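Local coordinates for protein dinoflagellate luciferase (Lingulodinium polyedrum, PDB 1VPR) that catalyses the oxidation of dinoflagellate luciferin by molecular oxygen, emitting blue light near 475 nm, here as the third of three homologous luciferase domains, at residues L136-C140 and G141-W145. Numbering follows the deposited sequence.
Sequences LKLPC and GPLPW
Leu-138, with CG turned opposite its backbone N (chi1 -164°), and Leu-143, with CG opposite its own carbonyl carbon (chi1 -73°), send their branched ends at each other across a tight bend in the chain. The two side chains cross at about a right angle, and a single methyl of Leu-138 does the touching: CD2 of Leu-138 presses against CG of Leu-143 at 3.4 Å, closer than usual for two carbons. CD2 of Leu-143 lies 3.5 Å from that same Leu-138 CD2, and Leu-143 CD1 sits slightly farther off, so the methyl is held against the fork of the other leucine.

The bend is a type I beta turn from Leu-138 to Gly-141, with Pro-139 and Cys-140 at its two corners. It is closed by Gly-141 N donating to Leu-138 O at 3.1 Å. Gly-141 then leaves with a positive phi of 85°, a conformation that suits glycine. Cys-140 turns its SG to within 4.0 Å of Gly-141 O and makes a looser contact with Leu-143 CD2.

The turn belongs to the long loop of the catalytic domain between helix 120-126 and strand 163-169. Both leucines are buried against Leu-249 of barrel strand 247-253, while Cys-126 of helix 120-126 touches Leu-138, Pro-139 and Cys-140. Backbone hydrogen bonds tie Leu-138 to Thr-323 and Leu-143 to Ala-324.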
ATOM      1  N   LEU A 136      13.996   2.208  18.433  1.00 18.66           N
ATOM      2  CA  LEU A 136      14.373   3.617  18.260  1.00 19.01           C
ATOM      3  C   LEU A 136      13.192   4.567  18.103  1.00 19.49           C
ATOM      4  O   LEU A 136      12.187   4.235  17.485  1.00 20.16           O
ATOM      5  CB  LEU A 136      15.272   3.771  17.029  1.00 17.10           C
ATOM      6  CG  LEU A 136      16.562   2.956  17.014  1.00 19.42           C
ATOM      7  CD1 LEU A 136      17.315   3.220  15.706  1.00 20.59           C
ATOM      8  CD2 LEU A 136      17.433   3.314  18.220  1.00 20.85           C
ATOM      9  N   LYS A 137      13.318   5.757  18.664  1.00 19.82           N
ATOM     10  CA  LYS A 137      12.287   6.763  18.512  1.00 19.83           C
ATOM     11  C   LYS A 137      12.610   7.471  17.198  1.00 21.19           C
ATOM     12  O   LYS A 137      13.790   7.622  16.847  1.00 20.25           O
ATOM     13  CB  LYS A 137      12.366   7.775  19.643  1.00 22.52           C
ATOM     14  CG  LYS A 137      12.148   7.200  21.013  1.00 24.56           C
ATOM     15  CD  LYS A 137      12.191   8.309  22.025  1.00 28.08           C
ATOM     16  CE  LYS A 137      11.999   7.767  23.428  1.00 30.79           C
ATOM     17  NZ  LYS A 137      12.235   8.857  24.428  1.00 31.02           N
ATOM     18  N   LEU A 138      11.585   7.907  16.470  1.00 19.30           N
ATOM     19  CA  LEU A 138      11.819   8.601  15.214  1.00 19.60           C
ATOM     20  C   LEU A 138      12.591   9.861  15.604  1.00 20.95           C
ATOM     21  O   LEU A 138      12.242  10.544  16.578  1.00 21.66           O
ATOM     22  CB  LEU A 138      10.483   8.948  14.546  1.00 19.68           C
ATOM     23  CG  LEU A 138      10.517   9.341  13.070  1.00 18.98           C
ATOM     24  CD1 LEU A 138      11.035   8.184  12.220  1.00 20.24           C
ATOM     25  CD2 LEU A 138       9.107   9.726  12.626  1.00 17.52           C
ATOM     26  N   PRO A 139      13.652  10.185  14.861  1.00 22.09           N
ATOM     27  CA  PRO A 139      14.467  11.367  15.167  1.00 23.21           C
ATOM     28  C   PRO A 139      13.746  12.712  15.243  1.00 25.23           C
ATOM     29  O   PRO A 139      14.148  13.578  16.011  1.00 27.05           O
ATOM     30  CB  PRO A 139      15.519  11.351  14.065  1.00 21.29           C
ATOM     31  CG  PRO A 139      15.694   9.878  13.806  1.00 23.66           C
ATOM     32  CD  PRO A 139      14.241   9.423  13.745  1.00 21.12           C
ATOM     33  N   CYS A 140      12.686  12.899  14.464  1.00 25.80           N
ATOM     34  CA  CYS A 140      12.005  14.189  14.478  1.00 25.24           C
ATOM     35  C   CYS A 140      10.935  14.316  15.546  1.00 25.84           C
ATOM     36  O   CYS A 140      10.163  15.278  15.544  1.00 28.46           O
ATOM     37  CB  CYS A 140      11.419  14.495  13.096  1.00 25.44           C
ATOM     38  SG  CYS A 140      10.308  13.251  12.410  1.00 27.46           S
ATOM     39  N   GLY A 141      10.902  13.369  16.481  1.00 24.93           N
ATOM     40  CA  GLY A 141       9.894  13.420  17.531  1.00 23.45           C
ATOM     41  C   GLY A 141       8.615  12.780  17.027  1.00 23.68           C
ATOM     42  O   GLY A 141       8.587  12.307  15.888  1.00 23.19           O
ATOM     43  N   PRO A 142       7.528  12.793  17.821  1.00 22.92           N
ATOM     44  CA  PRO A 142       6.230  12.205  17.471  1.00 21.63           C
ATOM     45  C   PRO A 142       5.691  12.719  16.158  1.00 20.96           C
ATOM     46  O   PRO A 142       5.656  13.932  15.937  1.00 21.03           O
ATOM     47  CB  PRO A 142       5.324  12.638  18.619  1.00 22.66           C
ATOM     48  CG  PRO A 142       6.303  12.994  19.745  1.00 23.74           C
ATOM     49  CD  PRO A 142       7.391  13.667  18.996  1.00 24.09           C
ATOM     50  N   LEU A 143       5.259  11.823  15.277  1.00 19.13           N
ATOM     51  CA  LEU A 143       4.689  12.300  14.028  1.00 18.72           C
ATOM     52  C   LEU A 143       3.342  12.919  14.384  1.00 18.32           C
ATOM     53  O   LEU A 143       2.674  12.477  15.324  1.00 18.52           O
ATOM     54  CB  LEU A 143       4.505  11.138  13.027  1.00 20.04           C
ATOM     55  CG  LEU A 143       5.771  10.544  12.365  1.00 20.25           C
ATOM     56  CD1 LEU A 143       5.428   9.253  11.608  1.00 16.64           C
ATOM     57  CD2 LEU A 143       6.394  11.571  11.404  1.00 20.70           C
ATOM     58  N   PRO A 144       2.943  13.987  13.673  1.00 17.46           N
ATOM     59  CA  PRO A 144       1.655  14.613  13.952  1.00 20.45           C
ATOM     60  C   PRO A 144       0.529  13.714  13.433  1.00 19.30           C
ATOM     61  O   PRO A 144       0.660  13.140  12.358  1.00 17.28           O
ATOM     62  CB  PRO A 144       1.718  15.926  13.145  1.00 20.60           C
ATOM     63  CG  PRO A 144       3.174  16.251  13.117  1.00 18.96           C
ATOM     64  CD  PRO A 144       3.782  14.869  12.845  1.00 18.45           C
ATOM     65  N   TRP A 145      -0.548  13.560  14.202  1.00 18.03           N
ATOM     66  CA  TRP A 145      -1.703  12.804  13.717  1.00 17.20           C
ATOM     67  C   TRP A 145      -2.432  13.841  12.850  1.00 18.42           C
ATOM     68  O   TRP A 145      -2.437  15.031  13.187  1.00 19.04           O
ATOM     69  CB  TRP A 145      -2.619  12.382  14.866  1.00 17.21           C
ATOM     70  CG  TRP A 145      -2.080  11.235  15.699  1.00 17.99           C
ATOM     71  CD1 TRP A 145      -1.320  11.326  16.831  1.00 19.02           C
ATOM     72  CD2 TRP A 145      -2.274   9.833  15.456  1.00 15.25           C
ATOM     73  NE1 TRP A 145      -1.034  10.070  17.313  1.00 18.24           N
ATOM     74  CE2 TRP A 145      -1.604   9.136  16.484  1.00 16.36           C
ATOM     75  CE3 TRP A 145      -2.948   9.103  14.466  1.00 16.91           C
ATOM     76  CZ2 TRP A 145      -1.584   7.732  16.556  1.00 16.56           C
ATOM     77  CZ3 TRP A 145      -2.936   7.702  14.533  1.00 14.66           C
ATOM     78  CH2 TRP A 145      -2.260   7.031  15.569  1.00 15.09           C
TER